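Binding domain (Hc) of Paraclostridial Mosquitocidal Protein 1 (Paraclostridium bifermentans, PDB 6HOX) targets nerve cells of the host as the receptor-binding part of a clostridial-type neurotoxin directed at Anopheles mosquitoes. Local coordinates at residues G365-S377 and Q384-L396. Numbering follows the deposited sequence.
Sequences GRNGDLKLIQLQS and QIRIFEMYRNGLL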
ATOM      1  N   GLY A 365       6.107  34.001  -2.986  1.00 49.99           N
ATOM      2  CA  GLY A 365       7.427  34.109  -3.595  1.00 53.36           C
ATOM      3  C   GLY A 365       8.258  32.840  -3.440  1.00 53.34           C
ATOM      4  O   GLY A 365       8.783  32.550  -2.349  1.00 53.32           O
ATOM      5  N   ARG A 366       8.382  32.114  -4.556  1.00 46.38           N
ATOM      6  CA  ARG A 366       9.276  30.973  -4.744  1.00 45.91           C
ATOM      7  C   ARG A 366      10.716  31.405  -4.447  1.00 44.58           C
ATOM      8  O   ARG A 366      11.215  32.354  -5.048  1.00 47.01           O
ATOM      9  CB  ARG A 366       9.128  30.478  -6.187  1.00 48.00           C
ATOM     10  CG  ARG A 366       9.612  29.062  -6.453  1.00 45.42           C
ATOM     11  CD  ARG A 366       8.989  28.529  -7.729  1.00 43.43           C
ATOM     12  NE  ARG A 366       9.409  27.162  -7.987  1.00 43.47           N
ATOM     13  CZ  ARG A 366      10.571  26.803  -8.534  1.00 48.85           C
ATOM     14  NH1 ARG A 366      11.412  27.716  -9.002  1.00 46.90           N
ATOM     15  NH2 ARG A 366      10.891  25.522  -8.607  1.00 44.34           N
ATOM     16  N   ASN A 367      11.355  30.712  -3.503  1.00 39.81           N
ATOM     17  CA  ASN A 367      12.694  31.014  -3.034  1.00 38.84           C
ATOM     18  C   ASN A 367      13.505  29.711  -2.939  1.00 38.24           C
ATOM     19  O   ASN A 367      13.614  29.113  -1.872  1.00 34.20           O
ATOM     20  CB  ASN A 367      12.672  31.724  -1.678  1.00 39.45           C
ATOM     21  CG  ASN A 367      14.063  32.048  -1.187  1.00 39.96           C
ATOM     22  OD1 ASN A 367      14.983  32.150  -1.990  1.00 47.36           O
ATOM     23  ND2 ASN A 367      14.232  32.221   0.111  1.00 40.65           N
ATOM     24  N   GLY A 368      14.085  29.307  -4.069  1.00 36.60           N
ATOM     25  CA  GLY A 368      14.790  28.051  -4.199  1.00 38.12           C
ATOM     26  C   GLY A 368      13.919  27.037  -4.911  1.00 39.77           C
ATOM     27  O   GLY A 368      12.863  27.400  -5.432  1.00 39.89           O
ATOM     28  N   ASP A 369      14.377  25.777  -4.942  1.00 36.37           N
ATOM     29  CA  ASP A 369      13.686  24.698  -5.630  1.00 33.20           C
ATOM     30  C   ASP A 369      13.472  23.547  -4.646  1.00 30.78           C
ATOM     31  O   ASP A 369      14.283  23.334  -3.761  1.00 29.53           O
ATOM     32  CB  ASP A 369      14.465  24.230  -6.862  1.00 35.49           C
ATOM     33  CG  ASP A 369      14.681  25.337  -7.882  1.00 39.41           C
ATOM     34  OD1 ASP A 369      15.654  26.094  -7.728  1.00 44.43           O
ATOM     35  OD2 ASP A 369      13.849  25.459  -8.794  1.00 39.72           O
ATOM     36  N   LEU A 370      12.327  22.878  -4.802  1.00 30.64           N
ATOM     37  CA  LEU A 370      11.996  21.621  -4.163  1.00 30.11           C
ATOM     38  C   LEU A 370      12.098  20.530  -5.220  1.00 28.56           C
ATOM     39  O   LEU A 370      11.619  20.703  -6.338  1.00 25.90           O
ATOM     40  CB  LEU A 370      10.572  21.663  -3.606  1.00 31.18           C
ATOM     41  CG  LEU A 370      10.438  22.062  -2.146  1.00 32.98           C
ATOM     42  CD1 LEU A 370      11.154  23.370  -1.901  1.00 34.52           C
ATOM     43  CD2 LEU A 370       8.969  22.141  -1.742  1.00 34.97           C
ATOM     44  N   LYS A 371      12.695  19.407  -4.818  1.00 27.96           N
ATOM     45  CA  LYS A 371      12.773  18.214  -5.618  1.00 28.15           C
ATOM     46  C   LYS A 371      12.226  17.046  -4.787  1.00 26.40           C
ATOM     47  O   LYS A 371      12.628  16.856  -3.647  1.00 25.73           O
ATOM     48  CB  LYS A 371      14.224  17.992  -6.044  1.00 31.89           C
ATOM     49  CG  LYS A 371      14.415  17.018  -7.195  1.00 35.77           C
ATOM     50  CD  LYS A 371      15.859  16.876  -7.614  1.00 38.05           C
ATOM     51  CE  LYS A 371      16.304  18.010  -8.515  1.00 42.36           C
ATOM     52  NZ  LYS A 371      17.046  17.496  -9.691  1.00 46.25           N
ATOM     53  N   LEU A 372      11.282  16.297  -5.358  1.00 24.75           N
ATOM     54  CA  LEU A 372      10.802  15.084  -4.736  1.00 25.45           C
ATOM     55  C   LEU A 372      11.677  13.927  -5.227  1.00 25.08           C
ATOM     56  O   LEU A 372      11.791  13.671  -6.435  1.00 25.49           O
ATOM     57  CB  LEU A 372       9.315  14.875  -5.057  1.00 27.12           C
ATOM     58  CG  LEU A 372       8.337  15.617  -4.137  1.00 29.35           C
ATOM     59  CD1 LEU A 372       8.458  17.118  -4.297  1.00 31.36           C
ATOM     60  CD2 LEU A 372       6.894  15.197  -4.386  1.00 32.18           C
ATOM     61  N   ILE A 373      12.296  13.243  -4.267  1.00 23.60           N
ATOM     62  CA  ILE A 373      13.303  12.223  -4.536  1.00 24.15           C
ATOM     63  C   ILE A 373      12.953  10.945  -3.769  1.00 21.87           C
ATOM     64  O   ILE A 373      12.131  10.931  -2.851  1.00 22.39           O
ATOM     65  CB  ILE A 373      14.720  12.708  -4.156  1.00 24.39           C
ATOM     66  CG1 ILE A 373      14.836  12.923  -2.648  1.00 24.38           C
ATOM     67  CG2 ILE A 373      15.085  13.948  -4.962  1.00 26.53           C
ATOM     68  CD1 ILE A 373      16.159  13.463  -2.188  1.00 24.11           C
ATOM     69  N   GLN A 374      13.619   9.874  -4.169  1.00 22.26           N
ATOM     70  CA  GLN A 374      13.537   8.611  -3.499  1.00 24.02           C
ATOM     71  C   GLN A 374      14.960   8.114  -3.303  1.00 23.79           C
ATOM     72  O   GLN A 374      15.569   7.655  -4.240  1.00 26.37           O
ATOM     73  CB  GLN A 374      12.687   7.615  -4.287  1.00 23.49           C
ATOM     74  CG  GLN A 374      12.574   6.261  -3.605  1.00 23.38           C
ATOM     75  CD  GLN A 374      12.061   6.397  -2.200  1.00 24.70           C
ATOM     76  OE1 GLN A 374      12.839   6.483  -1.245  1.00 26.20           O
ATOM     77  NE2 GLN A 374      10.744   6.451  -2.066  1.00 25.16           N
ATOM     78  N   LEU A 375      15.459   8.238  -2.073  1.00 24.80           N
ATOM     79  CA  LEU A 375      16.814   7.840  -1.723  1.00 29.60           C
ATOM     80  C   LEU A 375      16.857   6.384  -1.249  1.00 30.07           C
ATOM     81  O   LEU A 375      17.933   5.846  -1.051  1.00 28.94           O
ATOM     82  CB  LEU A 375      17.342   8.773  -0.627  1.00 30.24           C
ATOM     83  CG  LEU A 375      17.574  10.226  -1.045  1.00 32.28           C
ATOM     84  CD1 LEU A 375      17.985  11.063   0.155  1.00 34.66           C
ATOM     85  CD2 LEU A 375      18.634  10.323  -2.131  1.00 33.72           C
ATOM     86  N   GLN A 376      15.686   5.788  -1.019  1.00 32.49           N
ATOM     87  CA  GLN A 376      15.538   4.367  -0.703  1.00 34.63           C
ATOM     88  C   GLN A 376      15.169   3.655  -2.017  1.00 35.27           C
ATOM     89  O   GLN A 376      15.557   4.098  -3.070  1.00 44.77           O
ATOM     90  CB  GLN A 376      14.521   4.217   0.436  1.00 35.61           C
ATOM     91  CG  GLN A 376      14.919   4.933   1.726  1.00 37.62           C
ATOM     92  CD  GLN A 376      16.209   4.395   2.302  1.00 42.57           C
ATOM     93  OE1 GLN A 376      16.396   3.185   2.422  1.00 42.19           O
ATOM     94  NE2 GLN A 376      17.119   5.292   2.659  1.00 42.48           N
ATOM     95  N   SER A 377      14.410   2.564  -1.966  1.00 37.29           N
ATOM     96  CA  SER A 377      14.026   1.821  -3.183  1.00 33.76           C
ATOM     97  C   SER A 377      12.656   2.294  -3.682  1.00 32.13           C
ATOM     98  O   SER A 377      11.920   2.933  -2.942  1.00 30.85           O
ATOM     99  CB  SER A 377      14.035   0.363  -2.897  1.00 33.09           C
ATOM    100  OG  SER A 377      13.384   0.114  -1.661  1.00 32.72           O
ATOM    101  N   GLN A 384      11.320  11.540  -0.047  1.00 22.92           N
ATOM    102  CA  GLN A 384      12.009  12.620   0.626  1.00 21.99           C
ATOM    103  C   GLN A 384      11.903  13.862  -0.260  1.00 24.16           C
ATOM    104  O   GLN A 384      11.570  13.764  -1.447  1.00 24.33           O
ATOM    105  CB  GLN A 384      13.452  12.243   0.938  1.00 22.58           C
ATOM    106  CG  GLN A 384      13.587  10.919   1.679  1.00 22.84           C
ATOM    107  CD  GLN A 384      13.521   9.755   0.724  1.00 24.30           C
ATOM    108  OE1 GLN A 384      14.055   9.826  -0.382  1.00 25.62           O
ATOM    109  NE2 GLN A 384      12.872   8.673   1.143  1.00 24.91           N
ATOM    110  N   ILE A 385      12.166  15.027   0.337  1.00 25.02           N
ATOM    111  CA  ILE A 385      12.039  16.287  -0.358  1.00 24.34           C
ATOM    112  C   ILE A 385      13.318  17.090  -0.134  1.00 23.94           C
ATOM    113  O   ILE A 385      13.666  17.392   1.006  1.00 23.02           O
ATOM    114  CB  ILE A 385      10.779  17.058   0.080  1.00 25.96           C
ATOM    115  CG1 ILE A 385       9.503  16.260  -0.216  1.00 24.89           C
ATOM    116  CG2 ILE A 385      10.752  18.437  -0.569  1.00 25.23           C
ATOM    117  CD1 ILE A 385       8.222  16.976   0.161  1.00 24.50           C
ATOM    118  N   ARG A 386      14.008  17.379  -1.245  1.00 23.16           N
ATOM    119  CA  ARG A 386      15.276  18.057  -1.237  1.00 24.41           C
ATOM    120  C   ARG A 386      15.039  19.535  -1.548  1.00 24.67           C
ATOM    121  O   ARG A 386      14.421  19.869  -2.570  1.00 22.02           O
ATOM    122  CB  ARG A 386      16.250  17.435  -2.239  1.00 25.05           C
ATOM    123  CG  ARG A 386      17.646  18.044  -2.196  1.00 27.70           C
ATOM    124  CD  ARG A 386      18.726  17.159  -2.782  1.00 29.02           C
ATOM    125  NE  ARG A 386      20.045  17.796  -2.817  1.00 30.87           N
ATOM    126  CZ  ARG A 386      21.158  17.215  -3.291  1.00 34.45           C
ATOM    127  NH1 ARG A 386      21.114  15.978  -3.767  1.00 28.82           N
ATOM    128  NH2 ARG A 386      22.315  17.871  -3.274  1.00 33.55           N
ATOM    129  N   ILE A 387      15.562  20.381  -0.651  1.00 24.86           N
ATOM    130  CA  ILE A 387      15.531  21.831  -0.740  1.00 27.18           C
ATOM    131  C   ILE A 387      16.868  22.282  -1.340  1.00 26.32           C
ATOM    132  O   ILE A 387      17.930  21.954  -0.791  1.00 25.14           O
ATOM    133  CB  ILE A 387      15.337  22.475   0.654  1.00 28.85           C
ATOM    134  CG1 ILE A 387      14.157  21.894   1.441  1.00 32.18           C
ATOM    135  CG2 ILE A 387      15.266  23.989   0.539  1.00 29.11           C
ATOM    136  CD1 ILE A 387      12.836  22.022   0.748  1.00 37.31           C
ATOM    137  N   PHE A 388      16.792  23.031  -2.444  1.00 27.36           N
ATOM    138  CA  PHE A 388      17.935  23.642  -3.121  1.00 28.56           C
ATOM    139  C   PHE A 388      17.821  25.149  -2.948  1.00 30.08           C
ATOM    140  O   PHE A 388      16.900  25.750  -3.491  1.00 30.72           O
ATOM    141  CB  PHE A 388      17.945  23.368  -4.629  1.00 28.28           C
ATOM    142  CG  PHE A 388      18.246  21.941  -4.985  1.00 28.61           C
ATOM    143  CD1 PHE A 388      19.555  21.514  -5.136  1.00 30.17           C
ATOM    144  CD2 PHE A 388      17.223  21.018  -5.133  1.00 28.26           C
ATOM    145  CE1 PHE A 388      19.838  20.193  -5.433  1.00 29.39           C
ATOM    146  CE2 PHE A 388      17.512  19.697  -5.431  1.00 29.17           C
ATOM    147  CZ  PHE A 388      18.817  19.287  -5.582  1.00 29.02           C
ATOM    148  N   GLU A 389      18.745  25.731  -2.183  1.00 31.96           N
ATOM    149  CA  GLU A 389      18.693  27.154  -1.875  1.00 34.51           C
ATOM    150  C   GLU A 389      20.118  27.619  -1.593  1.00 33.21           C
ATOM    151  O   GLU A 389      20.941  26.863  -1.084  1.00 31.88           O
ATOM    152  CB  GLU A 389      17.750  27.418  -0.696  1.00 34.72           C
ATOM    153  CG  GLU A 389      17.354  28.876  -0.530  1.00 35.71           C
ATOM    154  CD  GLU A 389      18.132  29.725   0.470  1.00 34.06           C
ATOM    155  OE1 GLU A 389      18.877  29.174   1.318  1.00 32.96           O
ATOM    156  OE2 GLU A 389      17.959  30.955   0.417  1.00 33.12           O
ATOM    157  N   MET A 390      20.381  28.881  -1.920  1.00 37.81           N
ATOM    158  CA  MET A 390      21.737  29.403  -1.918  1.00 41.90           C
ATOM    159  C   MET A 390      22.460  29.033  -0.617  1.00 38.05           C
ATOM    160  O   MET A 390      23.557  28.507  -0.658  1.00 42.86           O
ATOM    161  CB  MET A 390      21.743  30.922  -2.101  1.00 49.59           C
ATOM    162  CG  MET A 390      22.984  31.401  -2.814  1.00 57.04           C
ATOM    163  SD  MET A 390      22.693  32.959  -3.650  1.00 65.31           S
ATOM    164  CE  MET A 390      24.265  33.159  -4.493  1.00 67.52           C
ATOM    165  N   TYR A 391      21.827  29.267   0.535  1.00 36.09           N
ATOM    166  CA  TYR A 391      22.508  29.107   1.814  1.00 35.68           C
ATOM    167  C   TYR A 391      21.978  27.928   2.631  1.00 31.68           C
ATOM    168  O   TYR A 391      22.592  27.604   3.611  1.00 28.80           O
ATOM    169  CB  TYR A 391      22.370  30.376   2.654  1.00 42.16           C
ATOM    170  CG  TYR A 391      22.815  31.612   1.921  1.00 44.84           C
ATOM    171  CD1 TYR A 391      24.153  31.824   1.620  1.00 46.13           C
ATOM    172  CD2 TYR A 391      21.889  32.545   1.487  1.00 44.85           C
ATOM    173  CE1 TYR A 391      24.562  32.952   0.922  1.00 47.32           C
ATOM    174  CE2 TYR A 391      22.282  33.676   0.794  1.00 43.85           C
ATOM    175  CZ  TYR A 391      23.619  33.877   0.505  1.00 43.47           C
ATOM    176  OH  TYR A 391      23.981  34.991  -0.190  1.00 45.30           O
ATOM    177  N   ARG A 392      20.844  27.326   2.252  1.00 30.17           N
ATOM    178  CA  ARG A 392      20.143  26.405   3.156  1.00 29.51           C
ATOM    179  C   ARG A 392      19.689  25.138   2.413  1.00 29.76           C
ATOM    180  O   ARG A 392      18.579  24.648   2.606  1.00 26.48           O
ATOM    181  CB  ARG A 392      18.977  27.135   3.823  1.00 29.60           C
ATOM    182  CG  ARG A 392      19.408  28.237   4.787  1.00 31.60           C
ATOM    183  CD  ARG A 392      18.287  29.216   5.097  1.00 30.24           C
ATOM    184  NE  ARG A 392      17.919  30.031   3.947  1.00 31.49           N
ATOM    185  CZ  ARG A 392      17.047  31.038   3.994  1.00 30.85           C
ATOM    186  NH1 ARG A 392      16.441  31.330   5.134  1.00 29.41           N
ATOM    187  NH2 ARG A 392      16.786  31.748   2.914  1.00 30.25           N
ATOM    188  N   ASN A 393      20.591  24.567   1.614  1.00 30.88           N
ATOM    189  CA  ASN A 393      20.363  23.250   1.013  1.00 31.06           C
ATOM    190  C   ASN A 393      20.106  22.250   2.132  1.00 28.02           C
ATOM    191  O   ASN A 393      20.763  22.319   3.154  1.00 25.57           O
ATOM    192  CB  ASN A 393      21.564  22.764   0.211  1.00 32.10           C
ATOM    193  CG  ASN A 393      21.804  23.591  -1.027  1.00 34.67           C
ATOM    194  OD1 ASN A 393      20.866  24.016  -1.689  1.00 31.65           O
ATOM    195  ND2 ASN A 393      23.066  23.823  -1.334  1.00 36.77           N
ATOM    196  N   GLY A 394      19.150  21.343   1.926  1.00 25.29           N
ATOM    197  CA  GLY A 394      18.879  20.290   2.915  1.00 24.88           C
ATOM    198  C   GLY A 394      17.761  19.352   2.487  1.00 23.68           C
ATOM    199  O   GLY A 394      17.232  19.456   1.396  1.00 22.48           O
ATOM    200  N   LEU A 395      17.437  18.408   3.372  1.00 24.73           N
ATOM    201  CA  LEU A 395      16.255  17.574   3.238  1.00 24.82           C
ATOM    202  C   LEU A 395      15.190  18.148   4.163  1.00 24.79           C
ATOM    203  O   LEU A 395      15.485  18.571   5.294  1.00 25.85           O
ATOM    204  CB  LEU A 395      16.560  16.120   3.618  1.00 25.33           C
ATOM    205  CG  LEU A 395      17.545  15.388   2.714  1.00 26.76           C
ATOM    206  CD1 LEU A 395      17.830  13.975   3.226  1.00 26.90           C
ATOM    207  CD2 LEU A 395      17.034  15.326   1.289  1.00 26.18           C
ATOM    208  N   LEU A 396      13.961  18.172   3.660  1.00 25.50           N
ATOM    209  CA  LEU A 396      12.842  18.636   4.439  1.00 26.26           C
ATOM    210  C   LEU A 396      12.627  17.663   5.602  1.00 27.24           C
ATOM    211  O   LEU A 396      12.532  16.434   5.412  1.00 27.14           O
ATOM    212  CB  LEU A 396      11.603  18.732   3.553  1.00 26.10           C
ATOM    213  CG  LEU A 396      10.359  19.246   4.271  1.00 26.04           C
ATOM    214  CD1 LEU A 396      10.493  20.738   4.569  1.00 26.86           C
ATOM    215  CD2 LEU A 396       9.122  18.955   3.458  1.00 26.83           C
TER
HETATM  216  O   HOH W   1      17.078  34.141   0.420  1.00 50.47           O
HETATM  217  O   HOH W   2      17.795  26.953  -6.569  1.00 52.69           O
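Gln384 meets 365-377 with both its backbone and its amide. Its N and O pair with Ile373, while the side chain, bent at chi2 (82°), brings the amide to residues 374-376, just past the end of strand 369-373. There OE1 takes the N-H of Leu375 at 2.7 Å, and NE2 gives a straight bond (163°) to Gln374 OE1, 3.2 Å away, arriving from above that carbonyl plane; Gln376 N uses an in-plane lone pair of the same oxygen. NE2 also hydrogen-bonds to Asn434 OD1.

Ile385 lies on the face it shares with Leu370, Leu372 and Ile387, its CG2 4.0 Å from Leu370 CG; its side chain runs alongside that of Leu372, CG1 against CG. Arg386 is on the opposite face, with Lys371 and Ile373, pairing its backbone with Lys371 and laying CB against Ile373 CD1 before its extended chain leads away. The two strands form an antiparallel hairpin in the C-terminal, beta-trefoil half of the binding domain, flanked by strands 333-339 and 394-398. Ile387 is back on the Leu370 side, and its CD1 presses on Leu370 CD1 at 3.4 Å, tighter than usual for two methyls.

Phe388 closes the paired region, exchanging two backbone bonds with Asp369; Lys371 CB sits in the ring plane at the CE2 edge, and Lys371 CE approaches Phe388 CE2 obliquely at 3.7 Å. Beyond it, Glu389 is gripped side-on by Arg392 in a salt bridge, NE to OE1 and NH2 to OE2, each nitrogen coming from above the carboxylate plane. The Asn367 amide stands nearly perpendicular to that carboxylate (89°), with ND2 3.8 Å from Arg392 NH2; ND2 hydrogen-bonds to Leu349 O and NH2 to Pro350 O. Further on, the Leu395 side chain crosses that of Ile373 at about a right angle, CD2 against CD1.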